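Local coordinates for protein HhaI Restriction Endonuclease (PDB 6UKF) that is a restriction endonuclease that binds its cognate DNA site and, as a hydrolase, probably cleaves the phosphodiester backbone there, at residues Asp205-Leu209 with Lys220-Asn224; Lys179-Tyr183 with Glu194-Lys199; Gln53-Phe57 with Trp116-Tyr121; Lys84-Met89 with Ile106-Val112. All blocks are in the same frame, centred on the assembly; numbering follows the deposited sequence.

Interaction 1: Asp205-Leu209 with Lys220-Asn224. With nucleotides of chain C.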
# COMPACT_ATOMS: atom_id res chain seq x y z
N ASP A 205 7.27 -21.91 16.56
CA ASP A 205 6.19 -20.94 16.36
C ASP A 205 6.65 -19.71 15.58
O ASP A 205 6.18 -18.59 15.80
CB ASP A 205 5.50 -20.54 17.67
CG ASP A 205 4.33 -19.60 17.45
OD1 ASP A 205 4.36 -18.48 18.00
OD2 ASP A 205 3.40 -19.98 16.71
N LYS A 206 7.59 -19.90 14.66
CA LYS A 206 7.97 -18.85 13.72
C LYS A 206 7.99 -19.43 12.32
O LYS A 206 8.58 -20.50 12.09
CB LYS A 206 9.33 -18.25 14.07
CG LYS A 206 9.28 -17.30 15.26
CD LYS A 206 10.56 -16.48 15.40
CE LYS A 206 10.42 -15.41 16.47
NZ LYS A 206 10.39 -15.98 17.85
N ASP A 207 7.33 -18.75 11.39
CA ASP A 207 7.38 -19.08 9.98
C ASP A 207 8.43 -18.18 9.33
O ASP A 207 8.32 -16.95 9.41
CB ASP A 207 6.02 -18.88 9.33
CG ASP A 207 4.93 -19.72 9.96
OD1 ASP A 207 5.20 -20.81 10.34
OD2 ASP A 207 3.72 -19.19 10.08
N PHE A 208 9.43 -18.79 8.72
CA PHE A 208 10.53 -18.05 8.11
C PHE A 208 10.36 -18.05 6.60
O PHE A 208 9.80 -18.98 6.01
CB PHE A 208 11.88 -18.67 8.48
CG PHE A 208 12.16 -18.70 9.95
CD1 PHE A 208 12.62 -17.56 10.60
CD2 PHE A 208 11.96 -19.85 10.69
CE1 PHE A 208 12.88 -17.58 11.96
CE2 PHE A 208 12.22 -19.87 12.05
CZ PHE A 208 12.68 -18.74 12.68
N LEU A 209 10.85 -16.99 5.97
CA LEU A 209 10.87 -16.86 4.52
C LEU A 209 12.28 -16.47 4.10
O LEU A 209 12.88 -15.58 4.71
CB LEU A 209 9.87 -15.80 4.05
CG LEU A 209 9.85 -15.50 2.55
CD1 LEU A 209 9.41 -16.71 1.74
CD2 LEU A 209 8.95 -14.31 2.27
N LYS A 220 13.42 -13.65 6.66
CA LYS A 220 12.34 -12.88 7.26
C LYS A 220 11.50 -13.78 8.14
O LYS A 220 11.41 -14.99 7.92
CB LYS A 220 11.44 -12.25 6.19
CG LYS A 220 12.18 -11.33 5.22
CD LYS A 220 12.63 -12.08 3.98
CE LYS A 220 13.59 -11.24 3.15
NZ LYS A 220 12.95 -10.02 2.58
N ILE A 221 10.90 -13.18 9.17
CA ILE A 221 9.95 -13.85 10.04
C ILE A 221 8.57 -13.34 9.65
O ILE A 221 8.32 -12.12 9.69
CB ILE A 221 10.24 -13.58 11.52
CG1 ILE A 221 11.66 -14.01 11.88
CG2 ILE A 221 9.21 -14.31 12.39
CD1 ILE A 221 12.12 -13.46 13.22
N LEU A 222 7.67 -14.24 9.27
CA LEU A 222 6.35 -13.84 8.84
C LEU A 222 5.45 -13.59 10.05
O LEU A 222 5.70 -14.07 11.15
CB LEU A 222 5.75 -14.90 7.92
CG LEU A 222 6.62 -15.25 6.71
CD1 LEU A 222 5.94 -16.27 5.80
CD2 LEU A 222 6.99 -14.00 5.91
N SER A 223 4.38 -12.83 9.81
CA SER A 223 3.48 -12.40 10.87
C SER A 223 2.54 -13.53 11.28
O SER A 223 2.34 -14.51 10.55
CB SER A 223 2.64 -11.22 10.39
OG SER A 223 1.77 -10.76 11.40
N ASN A 224 1.94 -13.36 12.45
CA ASN A 224 0.83 -14.20 12.91
C ASN A 224 -0.44 -13.38 13.08
O ASN A 224 -1.40 -13.87 13.68
CB ASN A 224 1.19 -14.91 14.22
CG ASN A 224 2.32 -15.91 14.05
OD1 ASN A 224 2.39 -16.64 13.06
ND2 ASN A 224 3.22 -15.96 15.03
P DG C 7 9.28 -10.13 2.40
OP1 DG C 7 10.39 -10.51 1.50
OP2 DG C 7 9.30 -10.58 3.81
O5' DG C 7 9.14 -8.53 2.37
C5' DG C 7 9.27 -7.83 1.14
C4' DG C 7 9.56 -6.36 1.35
O4' DG C 7 8.33 -5.67 1.74
C3' DG C 7 10.56 -6.01 2.45
O3' DG C 7 11.27 -4.82 2.08
C2' DG C 7 9.68 -5.86 3.68
C1' DG C 7 8.41 -5.24 3.10
N9 DG C 7 7.18 -5.66 3.75
C8 DG C 7 6.84 -6.93 4.14
N7 DG C 7 5.65 -7.01 4.68
C5 DG C 7 5.17 -5.70 4.62
C6 DG C 7 3.93 -5.17 5.05
O6 DG C 7 2.98 -5.76 5.58
N1 DG C 7 3.85 -3.80 4.81
C2 DG C 7 4.83 -3.05 4.22
N2 DG C 7 4.57 -1.74 4.07
N3 DG C 7 6.00 -3.53 3.82
C4 DG C 7 6.09 -4.87 4.05
P DC C 6 3.31 -13.71 3.64
OP1 DC C 6 3.14 -15.00 2.95
OP2 DC C 6 3.22 -13.66 5.12
O5' DC C 6 4.72 -13.07 3.23
C5' DC C 6 5.15 -13.11 1.88
C4' DC C 6 5.85 -11.83 1.48
O4' DC C 6 4.87 -10.75 1.37
C3' DC C 6 6.91 -11.30 2.44
O3' DC C 6 7.93 -10.65 1.70
C2' DC C 6 6.11 -10.34 3.32
C1' DC C 6 5.21 -9.70 2.28
N1 DC C 6 3.95 -9.10 2.78
C2 DC C 6 3.48 -7.94 2.17
O2 DC C 6 4.13 -7.45 1.24
N3 DC C 6 2.33 -7.37 2.62
C4 DC C 6 1.65 -7.94 3.62
N4 DC C 6 0.52 -7.35 4.02
C5 DC C 6 2.11 -9.13 4.25
C6 DC C 6 3.25 -9.67 3.80
O HOH W 1 3.07 -16.78 9.27
O HOH W 2 5.81 -16.56 12.15
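Leu209 and Lys220 pair across the antiparallel hairpin of strands 207-212 and 217-221, exchanging two backbone hydrogen bonds: Leu209 N to Lys220 O and Lys220 N to Leu209 O, both 2.8 Å. Further along, Leu222 N donates to Asp207 O at 2.8 Å, almost straight at the hydrogen (176°). Between these bonded positions Phe208 and Ile221 form a non-hydrogen-bonded pair. Their side chains run alongside each other on one face of the sheet, with Ile221 CG1 3.8 Å from Phe208 CE1; the ring also meets Phe172 edge to face.

The side chain of Lys220 leaves the other face and reaches the DNA. CB and CG both lie near OP2 of nucleotide DG7 of chain C. A turn about CB-CG (chi2 93°) sets CD between Leu209 O and that same phosphate oxygen, CE nears OP1, and a second bend at chi4 brings NZ to a 2.8 Å hydrogen bond with OP1 of DG7. A long flexible chain with a cationic tip suits this reach. Leu222 CD2 touches Leu209 CB and lies 3.6 Å from O5' of DC6 of chain C, whose C3' is 3.6 Å from Leu209 CD2. One water links Asp207 N to Leu222 O, while Asp207 OD1 bonds to Ser202 OG. The chemistry implies a hairpin that grips the DNA backbone: one lysine hydrogen bond to a phosphate oxygen, with leucine methyls packed on the neighbouring sugar-phosphate.

Interaction 2: Lys179-Tyr183 with Glu194-Lys199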
# COMPACT_ATOMS: atom_id res chain seq x y z
N LYS A 179 15.03 -29.14 8.44
CA LYS A 179 14.63 -29.27 7.05
C LYS A 179 15.71 -29.89 6.17
O LYS A 179 15.45 -30.16 5.00
CB LYS A 179 14.25 -27.89 6.48
N GLY A 180 16.90 -30.14 6.72
CA GLY A 180 17.95 -30.76 5.94
C GLY A 180 18.60 -29.86 4.91
O GLY A 180 19.11 -30.35 3.91
N ILE A 181 18.59 -28.55 5.14
CA ILE A 181 19.20 -27.59 4.22
C ILE A 181 20.65 -27.37 4.63
O ILE A 181 20.93 -27.08 5.79
CB ILE A 181 18.42 -26.27 4.20
CG1 ILE A 181 17.02 -26.48 3.62
CG2 ILE A 181 19.18 -25.22 3.38
CD1 ILE A 181 16.08 -25.31 3.84
N SER A 182 21.56 -27.51 3.67
CA SER A 182 22.97 -27.22 3.91
C SER A 182 23.18 -25.72 3.88
O SER A 182 22.69 -25.04 2.97
CB SER A 182 23.82 -27.89 2.84
OG SER A 182 23.43 -29.23 2.64
N TYR A 183 23.90 -25.19 4.87
CA TYR A 183 24.01 -23.75 4.96
C TYR A 183 25.20 -23.35 5.81
O TYR A 183 25.78 -24.15 6.55
CB TYR A 183 22.75 -23.14 5.57
CG TYR A 183 22.64 -23.42 7.06
CD1 TYR A 183 23.14 -22.53 7.99
CD2 TYR A 183 22.05 -24.59 7.52
CE1 TYR A 183 23.05 -22.78 9.35
CE2 TYR A 183 21.96 -24.86 8.88
CZ TYR A 183 22.45 -23.95 9.78
OH TYR A 183 22.36 -24.21 11.13
N GLU A 194 22.20 -24.53 -2.03
CA GLU A 194 20.89 -24.99 -2.44
C GLU A 194 20.08 -23.82 -2.99
O GLU A 194 20.37 -22.65 -2.72
CB GLU A 194 20.15 -25.65 -1.27
CG GLU A 194 20.89 -26.86 -0.71
CD GLU A 194 20.02 -27.74 0.18
OE1 GLU A 194 20.49 -28.19 1.16
OE2 GLU A 194 18.76 -27.97 -0.19
N ASN A 195 19.06 -24.14 -3.78
CA ASN A 195 18.20 -23.14 -4.40
C ASN A 195 17.02 -22.92 -3.47
O ASN A 195 16.02 -23.64 -3.53
CB ASN A 195 17.75 -23.61 -5.78
CG ASN A 195 18.90 -23.80 -6.74
OD1 ASN A 195 19.01 -24.84 -7.39
ND2 ASN A 195 19.77 -22.80 -6.84
N ILE A 196 17.13 -21.92 -2.60
CA ILE A 196 16.16 -21.71 -1.54
C ILE A 196 15.53 -20.32 -1.62
O ILE A 196 15.02 -19.82 -0.62
CB ILE A 196 16.76 -22.00 -0.15
CG1 ILE A 196 18.04 -21.19 0.07
CG2 ILE A 196 17.04 -23.49 -0.02
CD1 ILE A 196 18.66 -21.39 1.44
N HIS A 197 15.55 -19.68 -2.79
CA HIS A 197 14.82 -18.43 -2.94
C HIS A 197 13.33 -18.68 -2.77
O HIS A 197 12.77 -19.61 -3.35
CB HIS A 197 15.06 -17.81 -4.31
CG HIS A 197 14.25 -16.57 -4.55
ND1 HIS A 197 14.32 -15.48 -3.71
CD2 HIS A 197 13.32 -16.27 -5.48
CE1 HIS A 197 13.49 -14.55 -4.14
NE2 HIS A 197 12.87 -15.00 -5.21
N ASP A 198 12.69 -17.83 -1.97
CA ASP A 198 11.27 -17.92 -1.64
C ASP A 198 10.94 -19.15 -0.80
O ASP A 198 9.76 -19.50 -0.67
CB ASP A 198 10.36 -17.89 -2.88
CG ASP A 198 10.24 -16.50 -3.48
OD1 ASP A 198 9.91 -16.39 -4.68
OD2 ASP A 198 10.47 -15.51 -2.76
N LYS A 199 11.94 -19.81 -0.22
CA LYS A 199 11.68 -20.99 0.58
C LYS A 199 11.06 -20.59 1.91
O LYS A 199 11.50 -19.65 2.57
CB LYS A 199 12.98 -21.74 0.83
CG LYS A 199 12.82 -23.05 1.59
CD LYS A 199 12.37 -24.18 0.68
CE LYS A 199 12.43 -25.51 1.41
NZ LYS A 199 11.53 -26.53 0.81
O HOH W 3 17.45 -29.69 1.24
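Glu194 points its extended side chain at the backbone of Ile181 and Ser182, crossing the Ile181 side chain at a slant. Its OE1 accepts a hydrogen bond from Ser182 N of 2.8 Å, nearly straight at the hydrogen (170°). The N-H reaches the anti side of OE1 and stands 33° out of the carboxylate plane. Ser182 OG, 3.5 Å from the same oxygen, adds a weak second bond. The other oxygen, OE2, accepts a 2.6 Å hydrogen bond from a water that also donates to Gly180 O, so both carboxylate oxygens are tied to this loop. Glutamate suits the place because it is long enough to span the gap and can accept at two points.

The loop follows helix 169-179, which Gly180 ends in a Schellman motif; its positive phi (74°) is easily taken up by glycine. The opposing segment folds into a type II beta turn from Ile196 to Lys199, leading into strand 199-202.

Next to the carboxylate the contact becomes apolar. Ile181 turns CG2 toward Ile196 CD1, a loose approach of 4.3 Å, while its CD1 faces the aliphatic Lys199 CE at 4.4 Å. Ile181 also rests on Leu176 of the helix, and Ile196 on Ile210 of the neighbouring strand.

Interaction 3: Gln53-Phe57 with Trp116-Tyr121. With nucleotides of chain B.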
# COMPACT_ATOMS: atom_id res chain seq x y z
N GLN A 53 -4.00 -0.51 -5.44
CA GLN A 53 -4.81 -0.27 -4.26
C GLN A 53 -4.52 1.14 -3.77
O GLN A 53 -3.62 1.82 -4.28
CB GLN A 53 -4.56 -1.36 -3.21
CG GLN A 53 -5.00 -2.72 -3.75
CD GLN A 53 -4.70 -3.87 -2.81
OE1 GLN A 53 -5.60 -4.40 -2.16
NE2 GLN A 53 -3.44 -4.28 -2.77
N CYS A 54 -5.39 1.66 -2.92
CA CYS A 54 -5.40 3.09 -2.67
C CYS A 54 -5.88 3.47 -1.27
O CYS A 54 -6.73 4.34 -1.10
CB CYS A 54 -6.21 3.79 -3.77
SG CYS A 54 -5.64 5.45 -4.15
N GLY A 55 -5.36 2.80 -0.25
CA GLY A 55 -5.67 3.15 1.12
C GLY A 55 -6.51 2.08 1.81
O GLY A 55 -7.14 1.23 1.18
N GLN A 56 -6.50 2.13 3.15
CA GLN A 56 -7.18 1.12 3.94
C GLN A 56 -7.41 1.63 5.36
O GLN A 56 -6.84 2.64 5.78
CB GLN A 56 -6.35 -0.16 4.02
CG GLN A 56 -5.01 0.02 4.72
CD GLN A 56 -4.44 -1.29 5.20
OE1 GLN A 56 -3.94 -2.08 4.40
NE2 GLN A 56 -4.53 -1.53 6.50
N PHE A 57 -8.25 0.90 6.10
CA PHE A 57 -8.34 1.04 7.55
C PHE A 57 -8.86 -0.27 8.13
O PHE A 57 -9.72 -0.93 7.54
CB PHE A 57 -9.22 2.23 7.98
CG PHE A 57 -10.58 2.28 7.35
CD1 PHE A 57 -11.67 1.67 7.96
CD2 PHE A 57 -10.79 2.98 6.18
CE1 PHE A 57 -12.93 1.74 7.40
CE2 PHE A 57 -12.05 3.05 5.60
CZ PHE A 57 -13.12 2.43 6.21
N TRP A 116 -13.53 9.32 0.41
CA TRP A 116 -12.58 8.84 1.41
C TRP A 116 -11.15 9.03 0.91
O TRP A 116 -10.29 9.52 1.64
CB TRP A 116 -12.83 7.36 1.74
CG TRP A 116 -11.94 6.90 2.85
CD1 TRP A 116 -12.24 6.88 4.19
CD2 TRP A 116 -10.59 6.44 2.74
NE1 TRP A 116 -11.16 6.42 4.90
CE2 TRP A 116 -10.14 6.14 4.04
CE3 TRP A 116 -9.72 6.23 1.66
CZ2 TRP A 116 -8.85 5.66 4.29
CZ3 TRP A 116 -8.45 5.75 1.91
CH2 TRP A 116 -8.03 5.47 3.22
N ILE A 117 -10.90 8.63 -0.34
CA ILE A 117 -9.56 8.75 -0.92
C ILE A 117 -9.11 10.21 -0.91
O ILE A 117 -7.97 10.52 -0.54
CB ILE A 117 -9.56 8.14 -2.33
CG1 ILE A 117 -9.62 6.61 -2.24
CG2 ILE A 117 -8.34 8.59 -3.14
CD1 ILE A 117 -9.85 5.91 -3.56
N LYS A 118 -9.99 11.12 -1.32
CA LYS A 118 -9.63 12.53 -1.33
C LYS A 118 -9.28 13.02 0.06
O LYS A 118 -8.26 13.69 0.27
CB LYS A 118 -10.76 13.36 -1.94
CG LYS A 118 -10.91 13.16 -3.43
CD LYS A 118 -12.09 13.93 -3.99
CE LYS A 118 -12.16 13.80 -5.50
NZ LYS A 118 -13.35 14.49 -6.06
N GLU A 119 -10.13 12.71 1.04
CA GLU A 119 -9.86 13.12 2.42
C GLU A 119 -8.53 12.56 2.89
O GLU A 119 -7.69 13.28 3.44
CB GLU A 119 -10.98 12.61 3.33
CG GLU A 119 -12.33 13.29 3.15
CD GLU A 119 -12.46 14.56 3.96
OE1 GLU A 119 -11.75 14.70 4.98
OE2 GLU A 119 -13.29 15.42 3.59
N TYR A 120 -8.33 11.26 2.69
CA TYR A 120 -7.14 10.60 3.21
C TYR A 120 -5.88 11.18 2.58
O TYR A 120 -4.93 11.53 3.29
CB TYR A 120 -7.22 9.10 2.95
CG TYR A 120 -5.97 8.37 3.35
CD1 TYR A 120 -5.60 8.26 4.68
CD2 TYR A 120 -5.14 7.80 2.39
CE1 TYR A 120 -4.45 7.60 5.05
CE2 TYR A 120 -3.99 7.14 2.75
CZ TYR A 120 -3.65 7.04 4.08
OH TYR A 120 -2.50 6.38 4.46
N TYR A 121 -5.84 11.28 1.26
CA TYR A 121 -4.62 11.75 0.61
C TYR A 121 -4.38 13.23 0.88
O TYR A 121 -3.23 13.64 1.08
CB TYR A 121 -4.61 11.37 -0.87
CG TYR A 121 -4.30 9.89 -1.00
CD1 TYR A 121 -3.00 9.44 -0.93
CD2 TYR A 121 -5.31 8.96 -1.13
CE1 TYR A 121 -2.70 8.09 -1.01
CE2 TYR A 121 -5.03 7.61 -1.21
CZ TYR A 121 -3.73 7.18 -1.15
OH TYR A 121 -3.44 5.84 -1.23
P DC B 7 -4.24 1.45 8.85
OP1 DC B 7 -4.70 2.82 9.19
OP2 DC B 7 -5.20 0.41 8.44
O5' DC B 7 -3.12 1.58 7.72
C5' DC B 7 -2.11 2.56 7.88
C4' DC B 7 -1.11 2.51 6.75
O4' DC B 7 -0.29 1.31 6.88
C3' DC B 7 -1.72 2.46 5.34
O3' DC B 7 -1.06 3.41 4.51
C2' DC B 7 -1.49 1.02 4.89
C1' DC B 7 -0.21 0.67 5.63
N1 DC B 7 -0.02 -0.78 5.85
C2 DC B 7 1.19 -1.39 5.49
O2 DC B 7 2.10 -0.69 5.01
N3 DC B 7 1.33 -2.72 5.68
C4 DC B 7 0.32 -3.43 6.20
N4 DC B 7 0.51 -4.75 6.36
C5 DC B 7 -0.91 -2.83 6.57
C6 DC B 7 -1.03 -1.52 6.38
P DA B 10 0.86 0.72 -6.62
OP1 DA B 10 1.32 1.36 -7.87
OP2 DA B 10 0.05 1.48 -5.65
O5' DA B 10 -0.01 -0.59 -6.96
C5' DA B 10 0.28 -1.37 -8.10
C4' DA B 10 0.98 -2.65 -7.68
O4' DA B 10 0.14 -3.39 -6.76
C3' DA B 10 1.29 -3.61 -8.82
O3' DA B 10 2.55 -4.21 -8.58
C2' DA B 10 0.12 -4.59 -8.78
C1' DA B 10 -0.18 -4.67 -7.30
N9 DA B 10 -1.56 -4.95 -6.96
C8 DA B 10 -2.68 -4.35 -7.46
N7 DA B 10 -3.80 -4.79 -6.95
C5 DA B 10 -3.39 -5.74 -6.03
C6 DA B 10 -4.10 -6.57 -5.14
N6 DA B 10 -5.43 -6.57 -5.06
N1 DA B 10 -3.39 -7.41 -4.36
C2 DA B 10 -2.05 -7.40 -4.45
N3 DA B 10 -1.27 -6.66 -5.24
C4 DA B 10 -2.01 -5.84 -6.01
P DG B 8 -1.35 3.51 2.94
OP1 DG B 8 -1.31 4.95 2.60
OP2 DG B 8 -2.55 2.71 2.60
O5' DG B 8 -0.07 2.84 2.28
C5' DG B 8 1.19 3.48 2.42
C4' DG B 8 2.29 2.65 1.81
O4' DG B 8 2.48 1.45 2.59
C3' DG B 8 2.01 2.16 0.40
O3' DG B 8 2.39 3.12 -0.52
C2' DG B 8 2.85 0.90 0.30
C1' DG B 8 2.80 0.36 1.72
N9 DG B 8 1.82 -0.69 1.97
C8 DG B 8 0.53 -0.53 2.43
N7 DG B 8 -0.10 -1.66 2.61
C5 DG B 8 0.84 -2.63 2.28
C6 DG B 8 0.75 -4.04 2.29
O6 DG B 8 -0.21 -4.75 2.62
N1 DG B 8 1.94 -4.64 1.87
C2 DG B 8 3.07 -3.96 1.49
N2 DG B 8 4.12 -4.70 1.12
N3 DG B 8 3.16 -2.64 1.48
C4 DG B 8 2.02 -2.04 1.88
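With CG of Trp116 trans to its backbone N (chi1 -175°), the indole extends from helix 110-123 toward strand 51-62. Phe57 answers with chi1 of 51°, its CG wedged between backbone N and carbonyl carbon, which lays the phenyl ring beside the indole. The two side chains overlap while pointing opposite ways, the phenyl and pyrrole planes an oblique 40° apart, with Phe57 CE2 3.6 Å from Trp116 NE1.

Farther along the indole, CZ3 and CH2 lie against the backbone, CZ3 3.9 Å from Gly55 CA. The lack of a side chain at Gly55 lets the indole rest on its CA, and the backbone angles there suit glycine. Tyr121 comes from the next turn of the helix, its CE2 3.7 Å from Cys54 SG in an oblique sulfur-aromatic contact. Tyr121 OH also sits 3.4 Å from Cys54 C, the carbonyl carbon. Ile117 adds its CG1 branch beside Cys54 O.

Strand and helix axes cross nearly at right angles, 9.1 Å apart, and both elements meet the DNA. Gln56, directed away from the helix, donates from NE2 to OP2 of DC7 of chain B at 2.8 Å, while Lys157 holds its OE1. Tyr120 OH bonds to OP1 of DG8 of chain B at 2.6 Å. Gln53 NE2 reaches a guanine O6, with Arg155 on its OE1.

No hydrogen bond joins the two segments, and Cys54 O is buried without a polar partner. The chemistry is therefore apolar and aromatic packing round Cys54, Gly55 and Phe57, while amides and a hydroxyl deal with the DNA.

Interaction 4: Lys84-Met89 with Ile106-Val112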
# COMPACT_ATOMS: atom_id res chain seq x y z
N LYS A 84 -19.68 6.41 6.93
CA LYS A 84 -20.69 5.81 6.06
C LYS A 84 -20.38 4.34 5.79
O LYS A 84 -21.28 3.50 5.80
CB LYS A 84 -20.76 6.58 4.74
CG LYS A 84 -21.26 8.01 4.85
CD LYS A 84 -21.23 8.70 3.49
CE LYS A 84 -21.35 10.21 3.63
NZ LYS A 84 -22.53 10.62 4.42
N ILE A 85 -19.11 4.02 5.57
CA ILE A 85 -18.72 2.63 5.32
C ILE A 85 -18.98 1.78 6.56
O ILE A 85 -19.56 0.70 6.48
CB ILE A 85 -17.25 2.57 4.88
CG1 ILE A 85 -17.07 3.26 3.52
CG2 ILE A 85 -16.78 1.12 4.81
CD1 ILE A 85 -15.62 3.52 3.16
N MET A 86 -18.53 2.27 7.72
CA MET A 86 -18.74 1.52 8.96
C MET A 86 -20.22 1.34 9.24
O MET A 86 -20.65 0.26 9.67
CB MET A 86 -18.08 2.26 10.12
CG MET A 86 -16.58 2.25 10.08
SD MET A 86 -15.84 3.24 11.38
CE MET A 86 -16.50 2.47 12.85
N GLN A 87 -21.02 2.38 9.01
CA GLN A 87 -22.45 2.28 9.25
C GLN A 87 -23.07 1.23 8.34
O GLN A 87 -23.87 0.40 8.79
CB GLN A 87 -23.10 3.65 9.02
CG GLN A 87 -24.61 3.64 9.04
CD GLN A 87 -25.19 5.02 8.90
OE1 GLN A 87 -24.68 5.99 9.48
NE2 GLN A 87 -26.24 5.14 8.11
N PHE A 88 -22.72 1.24 7.06
CA PHE A 88 -23.27 0.25 6.15
C PHE A 88 -22.90 -1.16 6.59
O PHE A 88 -23.75 -2.06 6.63
CB PHE A 88 -22.80 0.50 4.72
CG PHE A 88 -23.29 -0.54 3.76
CD1 PHE A 88 -22.56 -1.69 3.52
CD2 PHE A 88 -24.51 -0.38 3.12
CE1 PHE A 88 -23.02 -2.66 2.66
CE2 PHE A 88 -24.98 -1.35 2.25
CZ PHE A 88 -24.23 -2.48 2.02
N MET A 89 -21.63 -1.38 6.91
CA MET A 89 -21.19 -2.71 7.32
C MET A 89 -21.86 -3.13 8.62
O MET A 89 -22.24 -4.30 8.78
CB MET A 89 -19.67 -2.74 7.46
CG MET A 89 -18.94 -2.61 6.14
SD MET A 89 -17.16 -2.52 6.33
CE MET A 89 -16.81 -4.07 7.16
N ILE A 106 -18.13 -3.86 -0.88
CA ILE A 106 -19.03 -2.95 -0.19
C ILE A 106 -19.77 -2.14 -1.26
O ILE A 106 -19.15 -1.33 -1.97
CB ILE A 106 -18.26 -2.03 0.78
CG1 ILE A 106 -17.63 -2.88 1.89
CG2 ILE A 106 -19.19 -0.99 1.37
CD1 ILE A 106 -16.41 -2.26 2.54
N PRO A 107 -21.10 -2.35 -1.43
CA PRO A 107 -21.85 -1.73 -2.53
C PRO A 107 -22.38 -0.34 -2.22
O PRO A 107 -23.56 -0.03 -2.46
CB PRO A 107 -23.00 -2.73 -2.74
CG PRO A 107 -23.28 -3.20 -1.35
CD PRO A 107 -21.93 -3.31 -0.68
N LEU A 108 -21.53 0.52 -1.68
CA LEU A 108 -21.92 1.91 -1.51
C LEU A 108 -21.61 2.70 -2.76
O LEU A 108 -20.85 2.24 -3.63
CB LEU A 108 -21.18 2.51 -0.32
CG LEU A 108 -21.71 2.11 1.05
CD1 LEU A 108 -20.76 2.58 2.14
CD2 LEU A 108 -23.11 2.67 1.28
N PRO A 109 -22.19 3.89 -2.91
CA PRO A 109 -21.88 4.71 -4.09
C PRO A 109 -20.38 4.95 -4.22
O PRO A 109 -19.68 5.20 -3.24
CB PRO A 109 -22.63 6.02 -3.82
CG PRO A 109 -23.77 5.61 -2.95
CD PRO A 109 -23.21 4.53 -2.06
N GLU A 110 -19.90 4.86 -5.46
CA GLU A 110 -18.47 5.04 -5.72
C GLU A 110 -17.97 6.36 -5.15
O GLU A 110 -16.82 6.45 -4.72
CB GLU A 110 -18.23 4.97 -7.22
CG GLU A 110 -16.78 4.93 -7.62
CD GLU A 110 -16.60 4.86 -9.13
OE1 GLU A 110 -17.61 5.01 -9.85
OE2 GLU A 110 -15.46 4.63 -9.58
N SER A 111 -18.82 7.39 -5.14
CA SER A 111 -18.42 8.70 -4.64
C SER A 111 -18.02 8.65 -3.17
O SER A 111 -17.18 9.44 -2.73
CB SER A 111 -19.55 9.70 -4.85
OG SER A 111 -20.74 9.26 -4.22
N VAL A 112 -18.63 7.76 -2.38
CA VAL A 112 -18.21 7.62 -0.98
C VAL A 112 -16.74 7.24 -0.92
O VAL A 112 -15.96 7.78 -0.12
CB VAL A 112 -19.08 6.58 -0.26
CG1 VAL A 112 -18.54 6.31 1.14
CG2 VAL A 112 -20.52 7.04 -0.20
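Helix 80-91 packs here against the lead-in to helix 110-123, a loop-to-helix stretch that includes an inverse gamma turn centred on Pro107; no hydrogen bond crosses the interface, and its contacts are almost all apolar. Phe88 and Leu108 lie at its centre. They run antiparallel, flank to flank, so that Leu108 CD2 comes 3.8 Å from Phe88 CD2 and Leu108 CD1 bears on Phe88 CB. A chi1 of 177° places the phenyl CG opposite the backbone N and sends the ring out from the helix toward the loop. There its far end meets the proline: Pro107 CG and CD both lie near Phe88 CZ, CG at 3.6 Å, the two side chains meeting at about a right angle. The rigid proline ring gives a compact apolar surface for the phenyl group, and the turn lets Ile106, Pro107 and Leu108 all reach the Phe88 side chain.

One turn earlier on the helix, Ile85 gathers three partners with two of its branches. CG1 lies 4.0 Å from Leu108 CD1 and 4.1 Å from Val112 CG1, while CG2 faces Ile106 CD1. Branched aliphatic chains suit this site, since each can offer separate carbon branches to different neighbours. Ile85 also touches Phe57 and Phe113, so the contact reaches strand 51-62 and the first turn of helix 110-123. At the outer edge Lys84 lays its aliphatic CD beside Val112 CG2. At the inner end Ile106, whose backbone bonds to Cys152 of strand 148-156, turns CD1 to the thioether of Met89, 3.9 Å from SD.

In the fold
Following the chain from the N terminus, strand 51-62 comes first, and its 53-57 part pairs with helix 110-123 to close interaction 3. Interaction 4 opens and closes within that span, joining helix 80-91 to the start of the same helix 110-123; the two contacts touch where Phe57 CZ lies 4.1 Å from Ile85 CD1. Interaction 2 then encloses strands 184-186 and 189-191, joining the end of helix 169-179 to the approach to strand 199-202. Interaction 1 follows in series as the hairpin of strands 207-212 and 217-221 and touches it, Leu209 CD1 packing on Lys199 O. The centres of interactions 2 and 4 lie about 46 Å apart, on opposite sides of the chain's centre.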